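Local coordinates for Serine/threonine-protein kinase Tel1 (Chaetomium thermophilum, PDB 6SKY) that probably acts as a DNA damage sensor, a serine/threonine kinase that phosphorylates [ST]-Q sites in its substrates and activates checkpoint signalling after genotoxic stress, at residues 2312-2326 with 2352-2366. Sequence-based numbering, arbitrary orientation.
Sequences LARLQNLKKGKDEEV and AKQWQELDQQELRRV
Helices 2312-2326 and 2352-2366 run side by side in nearly antiparallel directions, at 155° between their axes and 9.8 Å apart at closest approach; the CA atoms of Leu-2315 and Leu-2363, Lys-2319 and Asp-2359, and Val-2326 and Ala-2352 lie level across the pair. Branched aliphatic residues fill one end. CD1 of Leu-2363 lies 3.7 Å from CD1 of Leu-2312, the two side chains meeting at about a right angle; the former leucine also packs on CB of Leu-2315. With its CG anti to the carbonyl carbon (chi1 -60°), Leu-2315 brings CD1 to 3.7 Å from CG2 of Val-2366 and also against the methylene CG of Glu-2362. That glutamate can thus pack through its stem while its carboxylate turns to its own helix, where NH1 of Arg-2365 donates a 3.0 Å hydrogen bond to OE1, part of a salt bridge; OE1 lies in the guanidinium plane, but NH1 comes from above the carboxylate plane.

Long chains suit the middle because their methylenes can lie across the partner helix while their charged ends reach the rim. The aliphatic part of Lys-2319 crosses the amide of Gln-2360, its CG 3.3 Å from NE2, and its CD reaches CD2 of Leu-2363. Shortening Lys-2319 to an alanine removes these methylenes and is likely to leave the Gln-2360 amide freer to turn and CD2 of Leu-2363 less covered. CG of Lys-2322 lies near OD2 of Asp-2359, and the bend at chi2 (-75°) then carries NZ to 4.0 Å from CB of Trp-2355. At the far end, small Ala-2352 admits CG2 of Val-2326, while CG1 rests 3.7 Å from CE of Lys-2353. Extended Gln-2356 brings NE2 between that CG2 and CA of Asp-2323.

Pro-2791 of the second subunit packs on Trp-2355. Within the FAT region, this antiparallel helix pair is joined by aliphatic packing and polar stems; the opposite charges of Lys-2322 and Asp-2359 are not in contact and may attract weakly.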
ATOM      1  N   LEU A2312      12.415 -17.167 -29.140  1.00 66.94           N
ATOM      2  CA  LEU A2312      13.570 -17.852 -29.704  1.00 66.94           C
ATOM      3  C   LEU A2312      13.406 -19.358 -29.607  1.00 66.94           C
ATOM      4  O   LEU A2312      13.738 -20.088 -30.546  1.00 66.94           O
ATOM      5  CB  LEU A2312      14.846 -17.398 -28.997  1.00 66.94           C
ATOM      6  CG  LEU A2312      16.173 -17.974 -29.493  1.00 66.94           C
ATOM      7  CD1 LEU A2312      16.501 -17.475 -30.882  1.00 66.94           C
ATOM      8  CD2 LEU A2312      17.279 -17.631 -28.530  1.00 66.94           C
ATOM      9  N   ALA A2313      12.860 -19.843 -28.491  1.00 66.54           N
ATOM     10  CA  ALA A2313      12.650 -21.277 -28.335  1.00 66.54           C
ATOM     11  C   ALA A2313      11.615 -21.799 -29.321  1.00 66.54           C
ATOM     12  O   ALA A2313      11.785 -22.881 -29.894  1.00 66.54           O
ATOM     13  CB  ALA A2313      12.226 -21.590 -26.904  1.00 66.54           C
ATOM     14  N   ARG A2314      10.531 -21.051 -29.523  1.00 65.81           N
ATOM     15  CA  ARG A2314       9.506 -21.459 -30.476  1.00 65.81           C
ATOM     16  C   ARG A2314      10.065 -21.507 -31.888  1.00 65.81           C
ATOM     17  O   ARG A2314       9.832 -22.468 -32.627  1.00 65.81           O
ATOM     18  CB  ARG A2314       8.312 -20.507 -30.396  1.00 65.81           C
ATOM     19  CG  ARG A2314       7.278 -20.716 -31.490  1.00 65.81           C
ATOM     20  CD  ARG A2314       6.111 -19.751 -31.375  1.00 65.81           C
ATOM     21  NE  ARG A2314       6.520 -18.368 -31.576  1.00 65.81           N
ATOM     22  CZ  ARG A2314       6.606 -17.785 -32.765  1.00 65.81           C
ATOM     23  NH1 ARG A2314       6.988 -16.521 -32.861  1.00 65.81           N
ATOM     24  NH2 ARG A2314       6.315 -18.469 -33.858  1.00 65.81           N
ATOM     25  N   LEU A2315      10.816 -20.480 -32.283  1.00 66.82           N
ATOM     26  CA  LEU A2315      11.410 -20.495 -33.612  1.00 66.82           C
ATOM     27  C   LEU A2315      12.423 -21.622 -33.758  1.00 66.82           C
ATOM     28  O   LEU A2315      12.550 -22.202 -34.841  1.00 66.82           O
ATOM     29  CB  LEU A2315      12.058 -19.146 -33.908  1.00 66.82           C
ATOM     30  CG  LEU A2315      11.110 -17.946 -33.888  1.00 66.82           C
ATOM     31  CD1 LEU A2315      11.884 -16.660 -34.060  1.00 66.82           C
ATOM     32  CD2 LEU A2315      10.052 -18.076 -34.960  1.00 66.82           C
ATOM     33  N   GLN A2316      13.124 -21.971 -32.680  1.00 69.55           N
ATOM     34  CA  GLN A2316      14.086 -23.065 -32.745  1.00 69.55           C
ATOM     35  C   GLN A2316      13.388 -24.406 -32.928  1.00 69.55           C
ATOM     36  O   GLN A2316      13.806 -25.230 -33.752  1.00 69.55           O
ATOM     37  CB  GLN A2316      14.946 -23.077 -31.486  1.00 69.55           C
ATOM     38  CG  GLN A2316      16.126 -22.140 -31.545  1.00 69.55           C
ATOM     39  CD  GLN A2316      16.797 -21.981 -30.205  1.00 69.55           C
ATOM     40  OE1 GLN A2316      16.168 -22.147 -29.161  1.00 69.55           O
ATOM     41  NE2 GLN A2316      18.085 -21.661 -30.223  1.00 69.55           N
ATOM     42  N   ASN A2317      12.328 -24.649 -32.159  1.00 72.64           N
ATOM     43  CA  ASN A2317      11.577 -25.887 -32.328  1.00 72.64           C
ATOM     44  C   ASN A2317      10.944 -25.959 -33.712  1.00 72.64           C
ATOM     45  O   ASN A2317      10.883 -27.035 -34.315  1.00 72.64           O
ATOM     46  CB  ASN A2317      10.518 -26.015 -31.239  1.00 72.64           C
ATOM     47  CG  ASN A2317      11.106 -25.923 -29.851  1.00 72.64           C
ATOM     48  OD1 ASN A2317      11.812 -26.824 -29.401  1.00 72.64           O
ATOM     49  ND2 ASN A2317      10.815 -24.831 -29.161  1.00 72.64           N
ATOM     50  N   LEU A2318      10.475 -24.824 -34.235  1.00 72.48           N
ATOM     51  CA  LEU A2318       9.925 -24.813 -35.587  1.00 72.48           C
ATOM     52  C   LEU A2318      10.982 -25.192 -36.610  1.00 72.48           C
ATOM     53  O   LEU A2318      10.729 -26.006 -37.503  1.00 72.48           O
ATOM     54  CB  LEU A2318       9.341 -23.442 -35.918  1.00 72.48           C
ATOM     55  CG  LEU A2318       8.052 -23.019 -35.224  1.00 72.48           C
ATOM     56  CD1 LEU A2318       7.544 -21.725 -35.830  1.00 72.48           C
ATOM     57  CD2 LEU A2318       7.013 -24.112 -35.317  1.00 72.48           C
ATOM     58  N   LYS A2319      12.168 -24.591 -36.512  1.00 75.18           N
ATOM     59  CA  LYS A2319      13.241 -24.943 -37.436  1.00 75.18           C
ATOM     60  C   LYS A2319      13.580 -26.421 -37.345  1.00 75.18           C
ATOM     61  O   LYS A2319      13.744 -27.093 -38.370  1.00 75.18           O
ATOM     62  CB  LYS A2319      14.484 -24.105 -37.153  1.00 75.18           C
ATOM     63  CG  LYS A2319      15.708 -24.583 -37.902  1.00 75.18           C
ATOM     64  CD  LYS A2319      16.964 -24.368 -37.084  1.00 75.18           C
ATOM     65  CE  LYS A2319      18.190 -24.897 -37.802  1.00 75.18           C
ATOM     66  NZ  LYS A2319      19.407 -24.796 -36.953  1.00 75.18           N
ATOM     67  N   LYS A2320      13.687 -26.945 -36.124  1.00 77.88           N
ATOM     68  CA  LYS A2320      14.033 -28.351 -35.945  1.00 77.88           C
ATOM     69  C   LYS A2320      12.982 -29.261 -36.569  1.00 77.88           C
ATOM     70  O   LYS A2320      13.313 -30.190 -37.315  1.00 77.88           O
ATOM     71  CB  LYS A2320      14.197 -28.648 -34.457  1.00 77.88           C
ATOM     72  CG  LYS A2320      14.183 -30.109 -34.101  1.00 77.88           C
ATOM     73  CD  LYS A2320      14.004 -30.276 -32.606  1.00 77.88           C
ATOM     74  CE  LYS A2320      13.711 -31.718 -32.242  1.00 77.88           C
ATOM     75  NZ  LYS A2320      13.409 -31.864 -30.793  1.00 77.88           N
ATOM     76  N   GLY A2321      11.707 -29.003 -36.277  1.00 79.81           N
ATOM     77  CA  GLY A2321      10.647 -29.836 -36.819  1.00 79.81           C
ATOM     78  C   GLY A2321      10.541 -29.753 -38.330  1.00 79.81           C
ATOM     79  O   GLY A2321      10.293 -30.758 -38.997  1.00 79.81           O
ATOM     80  N   LYS A2322      10.735 -28.559 -38.894  1.00 81.29           N
ATOM     81  CA  LYS A2322      10.676 -28.423 -40.344  1.00 81.29           C
ATOM     82  C   LYS A2322      11.853 -29.118 -41.013  1.00 81.29           C
ATOM     83  O   LYS A2322      11.698 -29.716 -42.084  1.00 81.29           O
ATOM     84  CB  LYS A2322      10.632 -26.950 -40.737  1.00 81.29           C
ATOM     85  CG  LYS A2322       9.233 -26.368 -40.828  1.00 81.29           C
ATOM     86  CD  LYS A2322       8.518 -26.845 -42.080  1.00 81.29           C
ATOM     87  CE  LYS A2322       7.206 -26.105 -42.273  1.00 81.29           C
ATOM     88  NZ  LYS A2322       6.499 -26.520 -43.511  1.00 81.29           N
ATOM     89  N   ASP A2323      13.036 -29.060 -40.402  1.00 83.53           N
ATOM     90  CA  ASP A2323      14.169 -29.786 -40.964  1.00 83.53           C
ATOM     91  C   ASP A2323      13.948 -31.288 -40.882  1.00 83.53           C
ATOM     92  O   ASP A2323      14.296 -32.024 -41.810  1.00 83.53           O
ATOM     93  CB  ASP A2323      15.460 -29.398 -40.252  1.00 83.53           C
ATOM     94  CG  ASP A2323      16.632 -30.258 -40.675  1.00 83.53           C
ATOM     95  OD1 ASP A2323      16.955 -30.266 -41.883  1.00 83.53           O
ATOM     96  OD2 ASP A2323      17.225 -30.929 -39.803  1.00 83.53           O
ATOM     97  N   GLU A2324      13.362 -31.760 -39.781  1.00 86.02           N
ATOM     98  CA  GLU A2324      13.027 -33.177 -39.675  1.00 86.02           C
ATOM     99  C   GLU A2324      12.011 -33.585 -40.737  1.00 86.02           C
ATOM    100  O   GLU A2324      12.128 -34.657 -41.345  1.00 86.02           O
ATOM    101  CB  GLU A2324      12.498 -33.475 -38.273  1.00 86.02           C
ATOM    102  CG  GLU A2324      11.852 -34.831 -38.119  1.00 86.02           C
ATOM    103  CD  GLU A2324      11.524 -35.149 -36.677  1.00 86.02           C
ATOM    104  OE1 GLU A2324      12.120 -34.520 -35.778  1.00 86.02           O
ATOM    105  OE2 GLU A2324      10.669 -36.028 -36.442  1.00 86.02           O
ATOM    106  N   GLU A2325      11.011 -32.739 -40.978  1.00 86.52           N
ATOM    107  CA  GLU A2325      10.010 -33.038 -41.996  1.00 86.52           C
ATOM    108  C   GLU A2325      10.628 -33.069 -43.389  1.00 86.52           C
ATOM    109  O   GLU A2325      10.260 -33.908 -44.218  1.00 86.52           O
ATOM    110  CB  GLU A2325       8.880 -32.011 -41.921  1.00 86.52           C
ATOM    111  CG  GLU A2325       7.846 -32.117 -43.022  1.00 86.52           C
ATOM    112  CD  GLU A2325       6.684 -31.168 -42.811  1.00 86.52           C
ATOM    113  OE1 GLU A2325       6.600 -30.571 -41.718  1.00 86.52           O
ATOM    114  OE2 GLU A2325       5.857 -31.019 -43.736  1.00 86.52           O
ATOM    115  N   VAL A2326      11.560 -32.157 -43.670  1.00 86.68           N
ATOM    116  CA  VAL A2326      12.289 -32.207 -44.934  1.00 86.68           C
ATOM    117  C   VAL A2326      13.114 -33.484 -45.017  1.00 86.68           C
ATOM    118  O   VAL A2326      13.240 -34.092 -46.086  1.00 86.68           O
ATOM    119  CB  VAL A2326      13.162 -30.945 -45.094  1.00 86.68           C
ATOM    120  CG1 VAL A2326      14.313 -31.190 -46.054  1.00 86.68           C
ATOM    121  CG2 VAL A2326      12.316 -29.786 -45.581  1.00 86.68           C
ATOM    122  N   ALA A2352       8.011 -27.029 -49.010  1.00 85.66           N
ATOM    123  CA  ALA A2352       8.529 -27.332 -47.678  1.00 85.66           C
ATOM    124  C   ALA A2352       9.871 -26.655 -47.444  1.00 85.66           C
ATOM    125  O   ALA A2352      10.089 -26.034 -46.397  1.00 85.66           O
ATOM    126  CB  ALA A2352       8.652 -28.842 -47.488  1.00 85.66           C
ATOM    127  N   LYS A2353      10.777 -26.735 -48.421  1.00 85.39           N
ATOM    128  CA  LYS A2353      12.076 -26.099 -48.252  1.00 85.39           C
ATOM    129  C   LYS A2353      11.980 -24.582 -48.350  1.00 85.39           C
ATOM    130  O   LYS A2353      12.774 -23.877 -47.719  1.00 85.39           O
ATOM    131  CB  LYS A2353      13.069 -26.657 -49.268  1.00 85.39           C
ATOM    132  CG  LYS A2353      13.455 -28.097 -48.968  1.00 85.39           C
ATOM    133  CD  LYS A2353      14.577 -28.595 -49.855  1.00 85.39           C
ATOM    134  CE  LYS A2353      14.970 -30.015 -49.469  1.00 85.39           C
ATOM    135  NZ  LYS A2353      15.954 -30.619 -50.407  1.00 85.39           N
ATOM    136  N   GLN A2354      11.009 -24.056 -49.099  1.00 82.26           N
ATOM    137  CA  GLN A2354      10.810 -22.610 -49.111  1.00 82.26           C
ATOM    138  C   GLN A2354      10.382 -22.105 -47.741  1.00 82.26           C
ATOM    139  O   GLN A2354      10.897 -21.091 -47.246  1.00 82.26           O
ATOM    140  CB  GLN A2354       9.778 -22.240 -50.170  1.00 82.26           C
ATOM    141  CG  GLN A2354       9.408 -20.771 -50.193  1.00 82.26           C
ATOM    142  CD  GLN A2354       8.660 -20.386 -51.454  1.00 82.26           C
ATOM    143  OE1 GLN A2354       8.084 -19.303 -51.544  1.00 82.26           O
ATOM    144  NE2 GLN A2354       8.672 -21.276 -52.440  1.00 82.26           N
ATOM    145  N   TRP A2355       9.449 -22.808 -47.103  1.00 82.89           N
ATOM    146  CA  TRP A2355       9.037 -22.434 -45.756  1.00 82.89           C
ATOM    147  C   TRP A2355      10.175 -22.616 -44.758  1.00 82.89           C
ATOM    148  O   TRP A2355      10.331 -21.811 -43.829  1.00 82.89           O
ATOM    149  CB  TRP A2355       7.809 -23.244 -45.350  1.00 82.89           C
ATOM    150  CG  TRP A2355       6.532 -22.542 -45.677  1.00 82.89           C
ATOM    151  CD1 TRP A2355       6.215 -21.919 -46.850  1.00 82.89           C
ATOM    152  CD2 TRP A2355       5.397 -22.384 -44.819  1.00 82.89           C
ATOM    153  NE1 TRP A2355       4.953 -21.380 -46.772  1.00 82.89           N
ATOM    154  CE2 TRP A2355       4.430 -21.654 -45.537  1.00 82.89           C
ATOM    155  CE3 TRP A2355       5.105 -22.791 -43.513  1.00 82.89           C
ATOM    156  CZ2 TRP A2355       3.194 -21.323 -44.991  1.00 82.89           C
ATOM    157  CZ3 TRP A2355       3.880 -22.462 -42.977  1.00 82.89           C
ATOM    158  CH2 TRP A2355       2.940 -21.736 -43.714  1.00 82.89           C
ATOM    159  N   GLN A2356      10.984 -23.660 -44.937  1.00 82.65           N
ATOM    160  CA  GLN A2356      12.162 -23.834 -44.093  1.00 82.65           C
ATOM    161  C   GLN A2356      13.120 -22.653 -44.233  1.00 82.65           C
ATOM    162  O   GLN A2356      13.661 -22.158 -43.238  1.00 82.65           O
ATOM    163  CB  GLN A2356      12.859 -25.146 -44.447  1.00 82.65           C
ATOM    164  CG  GLN A2356      14.236 -25.311 -43.846  1.00 82.65           C
ATOM    165  CD  GLN A2356      14.898 -26.609 -44.257  1.00 82.65           C
ATOM    166  OE1 GLN A2356      15.866 -26.611 -45.017  1.00 82.65           O
ATOM    167  NE2 GLN A2356      14.383 -27.721 -43.751  1.00 82.65           N
ATOM    168  N   GLU A2357      13.329 -22.179 -45.462  1.00 79.43           N
ATOM    169  CA  GLU A2357      14.202 -21.032 -45.676  1.00 79.43           C
ATOM    170  C   GLU A2357      13.634 -19.779 -45.022  1.00 79.43           C
ATOM    171  O   GLU A2357      14.381 -18.959 -44.469  1.00 79.43           O
ATOM    172  CB  GLU A2357      14.414 -20.818 -47.173  1.00 79.43           C
ATOM    173  CG  GLU A2357      15.454 -19.772 -47.528  1.00 79.43           C
ATOM    174  CD  GLU A2357      14.918 -18.356 -47.461  1.00 79.43           C
ATOM    175  OE1 GLU A2357      13.684 -18.183 -47.507  1.00 79.43           O
ATOM    176  OE2 GLU A2357      15.730 -17.416 -47.354  1.00 79.43           O
ATOM    177  N   LEU A2358      12.315 -19.602 -45.083  1.00 77.30           N
ATOM    178  CA  LEU A2358      11.713 -18.445 -44.425  1.00 77.30           C
ATOM    179  C   LEU A2358      11.911 -18.508 -42.915  1.00 77.30           C
ATOM    180  O   LEU A2358      12.205 -17.490 -42.270  1.00 77.30           O
ATOM    181  CB  LEU A2358      10.230 -18.357 -44.772  1.00 77.30           C
ATOM    182  CG  LEU A2358       9.728 -17.002 -45.264  1.00 77.30           C
ATOM    183  CD1 LEU A2358      10.630 -16.452 -46.348  1.00 77.30           C
ATOM    184  CD2 LEU A2358       8.326 -17.161 -45.782  1.00 77.30           C
ATOM    185  N   ASP A2359      11.757 -19.700 -42.333  1.00 79.66           N
ATOM    186  CA  ASP A2359      12.065 -19.870 -40.916  1.00 79.66           C
ATOM    187  C   ASP A2359      13.516 -19.515 -40.620  1.00 79.66           C
ATOM    188  O   ASP A2359      13.812 -18.877 -39.604  1.00 79.66           O
ATOM    189  CB  ASP A2359      11.777 -21.303 -40.478  1.00 79.66           C
ATOM    190  CG  ASP A2359      10.299 -21.598 -40.388  1.00 79.66           C
ATOM    191  OD1 ASP A2359       9.495 -20.663 -40.579  1.00 79.66           O
ATOM    192  OD2 ASP A2359       9.941 -22.766 -40.128  1.00 79.66           O
ATOM    193  N   GLN A2360      14.436 -19.939 -41.485  1.00 76.21           N
ATOM    194  CA  GLN A2360      15.842 -19.619 -41.267  1.00 76.21           C
ATOM    195  C   GLN A2360      16.067 -18.115 -41.261  1.00 76.21           C
ATOM    196  O   GLN A2360      16.834 -17.599 -40.443  1.00 76.21           O
ATOM    197  CB  GLN A2360      16.713 -20.277 -42.335  1.00 76.21           C
ATOM    198  CG  GLN A2360      16.688 -21.794 -42.317  1.00 76.21           C
ATOM    199  CD  GLN A2360      17.322 -22.385 -41.075  1.00 76.21           C
ATOM    200  OE1 GLN A2360      18.060 -21.711 -40.357  1.00 76.21           O
ATOM    201  NE2 GLN A2360      17.038 -23.654 -40.816  1.00 76.21           N
ATOM    202  N   GLN A2361      15.413 -17.396 -42.176  1.00 74.42           N
ATOM    203  CA  GLN A2361      15.584 -15.946 -42.226  1.00 74.42           C
ATOM    204  C   GLN A2361      15.048 -15.288 -40.960  1.00 74.42           C
ATOM    205  O   GLN A2361      15.683 -14.384 -40.398  1.00 74.42           O
ATOM    206  CB  GLN A2361      14.894 -15.383 -43.464  1.00 74.42           C
ATOM    207  CG  GLN A2361      15.530 -14.117 -44.003  1.00 74.42           C
ATOM    208  CD  GLN A2361      14.973 -13.706 -45.356  1.00 74.42           C
ATOM    209  OE1 GLN A2361      14.033 -14.313 -45.863  1.00 74.42           O
ATOM    210  NE2 GLN A2361      15.554 -12.669 -45.944  1.00 74.42           N
ATOM    211  N   GLU A2362      13.887 -15.740 -40.487  1.00 70.04           N
ATOM    212  CA  GLU A2362      13.344 -15.204 -39.242  1.00 70.04           C
ATOM    213  C   GLU A2362      14.286 -15.455 -38.070  1.00 70.04           C
ATOM    214  O   GLU A2362      14.506 -14.572 -37.226  1.00 70.04           O
ATOM    215  CB  GLU A2362      11.979 -15.823 -38.969  1.00 70.04           C
ATOM    216  CG  GLU A2362      11.418 -15.522 -37.596  1.00 70.04           C
ATOM    217  CD  GLU A2362      10.708 -14.187 -37.531  1.00 70.04           C
ATOM    218  OE1 GLU A2362      10.848 -13.390 -38.480  1.00 70.04           O
ATOM    219  OE2 GLU A2362      10.004 -13.940 -36.532  1.00 70.04           O
ATOM    220  N   LEU A2363      14.856 -16.658 -38.003  1.00 66.60           N
ATOM    221  CA  LEU A2363      15.747 -16.989 -36.899  1.00 66.60           C
ATOM    222  C   LEU A2363      17.035 -16.180 -36.963  1.00 66.60           C
ATOM    223  O   LEU A2363      17.547 -15.744 -35.925  1.00 66.60           O
ATOM    224  CB  LEU A2363      16.045 -18.482 -36.902  1.00 66.60           C
ATOM    225  CG  LEU A2363      16.681 -19.015 -35.629  1.00 66.60           C
ATOM    226  CD1 LEU A2363      15.922 -18.509 -34.428  1.00 66.60           C
ATOM    227  CD2 LEU A2363      16.681 -20.522 -35.656  1.00 66.60           C
ATOM    228  N   ARG A2364      17.577 -15.970 -38.164  1.00 68.65           N
ATOM    229  CA  ARG A2364      18.740 -15.098 -38.294  1.00 68.65           C
ATOM    230  C   ARG A2364      18.431 -13.698 -37.792  1.00 68.65           C
ATOM    231  O   ARG A2364      19.247 -13.088 -37.096  1.00 68.65           O
ATOM    232  CB  ARG A2364      19.212 -15.031 -39.742  1.00 68.65           C
ATOM    233  CG  ARG A2364      19.785 -16.314 -40.279  1.00 68.65           C
ATOM    234  CD  ARG A2364      20.849 -16.877 -39.366  1.00 68.65           C
ATOM    235  NE  ARG A2364      21.566 -17.981 -39.996  1.00 68.65           N
ATOM    236  CZ  ARG A2364      22.289 -18.877 -39.333  1.00 68.65           C
ATOM    237  NH1 ARG A2364      22.911 -19.847 -39.987  1.00 68.65           N
ATOM    238  NH2 ARG A2364      22.383 -18.806 -38.014  1.00 68.65           N
ATOM    239  N   ARG A2365      17.262 -13.167 -38.143  1.00 65.08           N
ATOM    240  CA  ARG A2365      16.898 -11.834 -37.672  1.00 65.08           C
ATOM    241  C   ARG A2365      16.881 -11.775 -36.149  1.00 65.08           C
ATOM    242  O   ARG A2365      17.456 -10.859 -35.540  1.00 65.08           O
ATOM    243  CB  ARG A2365      15.541 -11.437 -38.247  1.00 65.08           C
ATOM    244  CG  ARG A2365      15.204  -9.971 -38.104  1.00 65.08           C
ATOM    245  CD  ARG A2365      13.845  -9.681 -38.696  1.00 65.08           C
ATOM    246  NE  ARG A2365      12.826 -10.553 -38.130  1.00 65.08           N
ATOM    247  CZ  ARG A2365      12.127 -10.271 -37.037  1.00 65.08           C
ATOM    248  NH1 ARG A2365      11.221 -11.126 -36.588  1.00 65.08           N
ATOM    249  NH2 ARG A2365      12.337  -9.133 -36.393  1.00 65.08           N
ATOM    250  N   VAL A2366      16.239 -12.756 -35.511  1.00 59.63           N
ATOM    251  CA  VAL A2366      16.134 -12.729 -34.052  1.00 59.63           C
ATOM    252  C   VAL A2366      17.508 -12.854 -33.401  1.00 59.63           C
ATOM    253  O   VAL A2366      17.836 -12.127 -32.450  1.00 59.63           O
ATOM    254  CB  VAL A2366      15.175 -13.825 -33.562  1.00 59.63           C
ATOM    255  CG1 VAL A2366      15.209 -13.914 -32.060  1.00 59.63           C
ATOM    256  CG2 VAL A2366      13.780 -13.519 -34.020  1.00 59.63           C
TER